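Local coordinates for protein putative sesquiterpene cyclase (Kitasatospora setae, PDB 4MC3) that catalyses the magnesium-dependent 1,11-cyclization of (2E,6E)-farnesyl diphosphate, with addition of water and release of diphosphate, to give (2Z,6E)-hedycaryol, at residues Pro197-Pro205 with Glu278-Ala288. Numbering follows the deposited sequence.
Sequences PGSVRTCGP and ELDRQALPSRA
Gln-282 and Ser-199 form the polar centre of a contact between the short helix 198-201, with the turn after it, and the bend joining helices 250-282 and 286-309, at one end of the class I terpene synthase alpha-helical fold. The case illustrates how one carboxamide can tie two helix connections together. Gln-282 NE2 donates to the backbone O of Ser-199 at 2.8 Å, nearly straight although the N-H arrives from above the carbonyl plane. The same nitrogen donates a second hydrogen bond to Glu-278 OE2, 3.0 Å away and a turn earlier on its own helix, on the anti side of the carboxylate. Both acceptors lie close to the amide plane, which fixes the rotation of the group. On the other branch, Gln-282 OE1 lies 2.4 Å from Ser-199 OG, so short that the exact length is doubtful. With only a methyl group at Gln-282, as in an alanine, Ser-199 O and Glu-278 OE2 would probably lose the amide that joins them.

Apolar groups fill in beside the amide. Val-200 turns CG2 against Leu-284 CD1 (3.6 Å) and Leu-279 CD2, while Pro-197 CG rests on Ala-288 CB at 4.0 Å. Facing the start of helix 204-225, the Glu-278 side chain places CG anti to the backbone N (chi1 171°), which brings CG to 3.8 Å from Cys-203 SG, and its CB meets Pro-205 CG. Val-200 and Leu-279 both continue onto Ala-292 of helix 286-309, Cys-203 and Pro-205 reach Leu-275 of helix 250-282, and Arg-201 packs on helix 136-160.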
ATOM      1  N   PRO A 197      -2.591  19.832   0.968  1.00 27.29           N
ATOM      2  CA  PRO A 197      -3.081  20.551  -0.212  1.00 27.34           C
ATOM      3  C   PRO A 197      -2.800  19.727  -1.479  1.00 29.46           C
ATOM      4  O   PRO A 197      -1.756  19.056  -1.567  1.00 28.18           O
ATOM      5  CB  PRO A 197      -2.223  21.809  -0.231  1.00 30.17           C
ATOM      6  CG  PRO A 197      -1.722  21.987   1.176  1.00 31.36           C
ATOM      7  CD  PRO A 197      -1.580  20.576   1.727  1.00 25.72           C
ATOM      8  N   GLY A 198      -3.692  19.800  -2.463  1.00 35.24           N
ATOM      9  CA  GLY A 198      -3.453  19.097  -3.740  1.00 34.31           C
ATOM     10  C   GLY A 198      -2.105  19.373  -4.391  1.00 36.79           C
ATOM     11  O   GLY A 198      -1.510  18.473  -4.982  1.00 41.17           O
ATOM     12  N   SER A 199      -1.619  20.609  -4.260  1.00 33.91           N
ATOM     13  CA  SER A 199      -0.323  21.017  -4.761  1.00 39.10           C
ATOM     14  C   SER A 199       0.875  20.395  -4.045  1.00 38.07           C
ATOM     15  O   SER A 199       2.001  20.498  -4.529  1.00 41.12           O
ATOM     16  CB  SER A 199      -0.204  22.550  -4.685  1.00 40.32           C
ATOM     17  OG  SER A 199      -0.127  22.998  -3.345  1.00 44.75           O
ATOM     18  N   VAL A 200       0.644  19.820  -2.866  1.00 31.49           N
ATOM     19  CA  VAL A 200       1.670  19.081  -2.123  1.00 29.07           C
ATOM     20  C   VAL A 200       1.505  17.569  -2.369  1.00 24.06           C
ATOM     21  O   VAL A 200       2.515  16.880  -2.600  1.00 26.77           O
ATOM     22  CB  VAL A 200       1.572  19.363  -0.599  1.00 29.03           C
ATOM     23  CG1 VAL A 200       2.541  18.483   0.186  1.00 29.32           C
ATOM     24  CG2 VAL A 200       1.862  20.833  -0.358  1.00 35.38           C
ATOM     25  N   ARG A 201       0.274  17.078  -2.357  1.00 25.95           N
ATOM     26  CA  ARG A 201       0.002  15.634  -2.520  1.00 26.35           C
ATOM     27  C   ARG A 201       0.590  15.084  -3.817  1.00 29.26           C
ATOM     28  O   ARG A 201       1.084  13.965  -3.855  1.00 26.17           O
ATOM     29  CB  ARG A 201      -1.494  15.341  -2.510  1.00 25.95           C
ATOM     30  CG  ARG A 201      -1.823  13.863  -2.423  1.00 23.65           C
ATOM     31  CD  ARG A 201      -3.311  13.581  -2.390  1.00 24.29           C
ATOM     32  NE  ARG A 201      -3.986  14.113  -1.214  1.00 21.79           N
ATOM     33  CZ  ARG A 201      -4.824  15.149  -1.179  1.00 25.13           C
ATOM     34  NH1 ARG A 201      -5.141  15.859  -2.275  1.00 27.36           N
ATOM     35  NH2 ARG A 201      -5.349  15.511  -0.028  1.00 26.34           N
ATOM     36  N   THR A 202       0.599  15.907  -4.860  1.00 28.09           N
ATOM     37  CA  THR A 202       0.984  15.481  -6.200  1.00 31.97           C
ATOM     38  C   THR A 202       2.181  16.306  -6.718  1.00 30.82           C
ATOM     39  O   THR A 202       2.471  16.319  -7.939  1.00 36.40           O
ATOM     40  CB  THR A 202      -0.200  15.623  -7.187  1.00 38.43           C
ATOM     41  OG1 THR A 202      -0.556  16.995  -7.326  1.00 43.63           O
ATOM     42  CG2 THR A 202      -1.429  14.845  -6.738  1.00 46.26           C
ATOM     43  N   CYS A 203       2.910  16.980  -5.826  1.00 30.78           N
ATOM     44  CA  CYS A 203       4.151  17.655  -6.220  1.00 32.94           C
ATOM     45  C   CYS A 203       5.245  16.618  -6.589  1.00 31.01           C
ATOM     46  O   CYS A 203       5.123  15.409  -6.221  1.00 31.29           O
ATOM     47  CB  CYS A 203       4.620  18.618  -5.128  1.00 32.12           C
ATOM     48  SG  CYS A 203       5.474  17.973  -3.684  1.00 32.09           S
ATOM     49  N   GLY A 204       6.287  17.080  -7.280  1.00 31.00           N
ATOM     50  CA  GLY A 204       7.336  16.199  -7.762  1.00 30.95           C
ATOM     51  C   GLY A 204       8.016  15.412  -6.667  1.00 32.38           C
ATOM     52  O   GLY A 204       8.121  14.176  -6.769  1.00 29.39           O
ATOM     53  N   PRO A 205       8.476  16.107  -5.605  1.00 31.98           N
ATOM     54  CA  PRO A 205       9.169  15.347  -4.586  1.00 30.29           C
ATOM     55  C   PRO A 205       8.237  14.339  -3.889  1.00 27.71           C
ATOM     56  O   PRO A 205       8.699  13.262  -3.502  1.00 26.79           O
ATOM     57  CB  PRO A 205       9.664  16.434  -3.606  1.00 32.57           C
ATOM     58  CG  PRO A 205       9.843  17.658  -4.461  1.00 32.58           C
ATOM     59  CD  PRO A 205       8.792  17.559  -5.524  1.00 36.50           C
ATOM     60  N   GLU A 278      10.527  22.207  -1.704  1.00 38.45           N
ATOM     61  CA  GLU A 278       9.310  22.490  -2.440  1.00 34.52           C
ATOM     62  C   GLU A 278       8.273  23.142  -1.510  1.00 41.03           C
ATOM     63  O   GLU A 278       7.494  23.978  -1.958  1.00 38.93           O
ATOM     64  CB  GLU A 278       8.731  21.195  -3.059  1.00 35.11           C
ATOM     65  CG  GLU A 278       7.333  21.310  -3.692  1.00 39.72           C
ATOM     66  CD  GLU A 278       7.310  22.232  -4.927  1.00 47.47           C
ATOM     67  OE1 GLU A 278       8.399  22.598  -5.403  1.00 52.56           O
ATOM     68  OE2 GLU A 278       6.219  22.577  -5.451  1.00 46.88           O
ATOM     69  N   LEU A 279       8.223  22.728  -0.241  1.00 36.24           N
ATOM     70  CA  LEU A 279       7.264  23.359   0.699  1.00 35.24           C
ATOM     71  C   LEU A 279       7.547  24.877   0.814  1.00 42.92           C
ATOM     72  O   LEU A 279       6.622  25.687   0.845  1.00 38.88           O
ATOM     73  CB  LEU A 279       7.312  22.661   2.059  1.00 37.32           C
ATOM     74  CG  LEU A 279       6.805  21.193   2.042  1.00 32.10           C
ATOM     75  CD1 LEU A 279       7.046  20.545   3.390  1.00 35.86           C
ATOM     76  CD2 LEU A 279       5.327  21.118   1.693  1.00 35.64           C
ATOM     77  N   ASP A 280       8.835  25.254   0.854  1.00 37.16           N
ATOM     78  CA  ASP A 280       9.283  26.684   0.837  1.00 53.17           C
ATOM     79  C   ASP A 280       8.867  27.449  -0.440  1.00 50.26           C
ATOM     80  O   ASP A 280       8.412  28.585  -0.358  1.00 60.60           O
ATOM     81  CB  ASP A 280      10.791  26.684   1.043  1.00 46.18           C
ATOM     82  CG  ASP A 280      11.185  26.255   2.458  1.00 48.53           C
ATOM     83  OD1 ASP A 280      10.300  26.157   3.331  1.00 67.75           O
ATOM     84  OD2 ASP A 280      12.385  26.030   2.712  1.00 57.77           O
ATOM     85  N   ARG A 281       9.029  26.849  -1.610  1.00 46.79           N
ATOM     86  CA  ARG A 281       8.580  27.428  -2.875  1.00 51.34           C
ATOM     87  C   ARG A 281       7.083  27.708  -2.949  1.00 52.87           C
ATOM     88  O   ARG A 281       6.660  28.625  -3.670  1.00 63.04           O
ATOM     89  CB  ARG A 281       8.981  26.515  -4.042  1.00 60.50           C
ATOM     90  CG  ARG A 281      10.476  26.488  -4.303  1.00 63.20           C
ATOM     91  CD  ARG A 281      10.789  25.770  -5.603  1.00 69.48           C
ATOM     92  NE  ARG A 281      12.151  25.243  -5.596  1.00 79.83           N
ATOM     93  CZ  ARG A 281      12.487  23.967  -5.401  1.00 83.92           C
ATOM     94  NH1 ARG A 281      13.773  23.624  -5.415  1.00105.85           N
ATOM     95  NH2 ARG A 281      11.561  23.024  -5.201  1.00 61.53           N
ATOM     96  N   GLN A 282       6.282  26.940  -2.205  1.00 42.87           N
ATOM     97  CA  GLN A 282       4.830  27.102  -2.255  1.00 42.99           C
ATOM     98  C   GLN A 282       4.315  28.155  -1.270  1.00 38.76           C
ATOM     99  O   GLN A 282       3.201  28.644  -1.429  1.00 46.86           O
ATOM    100  CB  GLN A 282       4.108  25.764  -2.041  1.00 44.21           C
ATOM    101  CG  GLN A 282       4.267  24.839  -3.241  1.00 44.69           C
ATOM    102  CD  GLN A 282       3.271  23.696  -3.290  1.00 48.89           C
ATOM    103  OE1 GLN A 282       2.123  23.807  -2.840  1.00 44.99           O
ATOM    104  NE2 GLN A 282       3.705  22.580  -3.877  1.00 43.10           N
ATOM    105  N   ALA A 283       5.121  28.504  -0.278  1.00 32.31           N
ATOM    106  CA  ALA A 283       4.727  29.479   0.737  1.00 35.87           C
ATOM    107  C   ALA A 283       3.435  29.087   1.446  1.00 34.61           C
ATOM    108  O   ALA A 283       2.507  29.849   1.560  1.00 36.98           O
ATOM    109  CB  ALA A 283       4.611  30.875   0.146  1.00 38.94           C
ATOM    110  N   LEU A 284       3.435  27.890   1.996  1.00 30.39           N
ATOM    111  CA  LEU A 284       2.249  27.314   2.646  1.00 27.95           C
ATOM    112  C   LEU A 284       2.058  27.788   4.084  1.00 29.47           C
ATOM    113  O   LEU A 284       3.018  28.153   4.786  1.00 30.69           O
ATOM    114  CB  LEU A 284       2.418  25.800   2.665  1.00 33.01           C
ATOM    115  CG  LEU A 284       2.500  25.172   1.294  1.00 35.16           C
ATOM    116  CD1 LEU A 284       3.086  23.763   1.400  1.00 42.72           C
ATOM    117  CD2 LEU A 284       1.131  25.187   0.640  1.00 38.61           C
ATOM    118  N   PRO A 285       0.820  27.734   4.570  1.00 26.75           N
ATOM    119  CA  PRO A 285       0.623  27.945   5.992  1.00 28.03           C
ATOM    120  C   PRO A 285       1.414  26.931   6.787  1.00 27.09           C
ATOM    121  O   PRO A 285       1.668  25.804   6.300  1.00 24.31           O
ATOM    122  CB  PRO A 285      -0.870  27.678   6.182  1.00 29.39           C
ATOM    123  CG  PRO A 285      -1.491  27.884   4.841  1.00 34.06           C
ATOM    124  CD  PRO A 285      -0.437  27.505   3.849  1.00 28.29           C
ATOM    125  N   SER A 286       1.801  27.326   7.984  1.00 27.93           N
ATOM    126  CA  SER A 286       2.564  26.442   8.872  1.00 28.60           C
ATOM    127  C   SER A 286       1.889  25.115   9.100  1.00 28.06           C
ATOM    128  O   SER A 286       2.540  24.066   9.095  1.00 26.48           O
ATOM    129  CB  SER A 286       2.783  27.134  10.221  1.00 37.58           C
ATOM    130  OG  SER A 286       3.441  28.363   9.977  1.00 43.29           O
ATOM    131  N   ARG A 287       0.568  25.138   9.257  1.00 25.28           N
ATOM    132  CA  ARG A 287      -0.160  23.893   9.531  1.00 25.11           C
ATOM    133  C   ARG A 287       0.016  22.896   8.383  1.00 26.07           C
ATOM    134  O   ARG A 287       0.145  21.676   8.610  1.00 25.07           O
ATOM    135  CB  ARG A 287      -1.624  24.247   9.702  1.00 25.90           C
ATOM    136  CG  ARG A 287      -2.510  23.093  10.049  1.00 30.15           C
ATOM    137  CD  ARG A 287      -3.908  23.690  10.111  1.00 38.02           C
ATOM    138  NE  ARG A 287      -4.599  23.177  11.224  1.00 40.80           N
ATOM    139  CZ  ARG A 287      -5.916  23.192  11.283  1.00 46.01           C
ATOM    140  NH1 ARG A 287      -6.633  23.769  10.284  1.00 35.99           N
ATOM    141  NH2 ARG A 287      -6.498  22.606  12.322  1.00 49.86           N
ATOM    142  N   ALA A 288      -0.032  23.388   7.140  1.00 23.80           N
ATOM    143  CA  ALA A 288       0.107  22.529   5.969  1.00 22.42           C
ATOM    144  C   ALA A 288       1.503  22.007   5.825  1.00 24.14           C
ATOM    145  O   ALA A 288       1.715  20.834   5.464  1.00 24.87           O
ATOM    146  CB  ALA A 288      -0.350  23.231   4.694  1.00 26.08           C
TER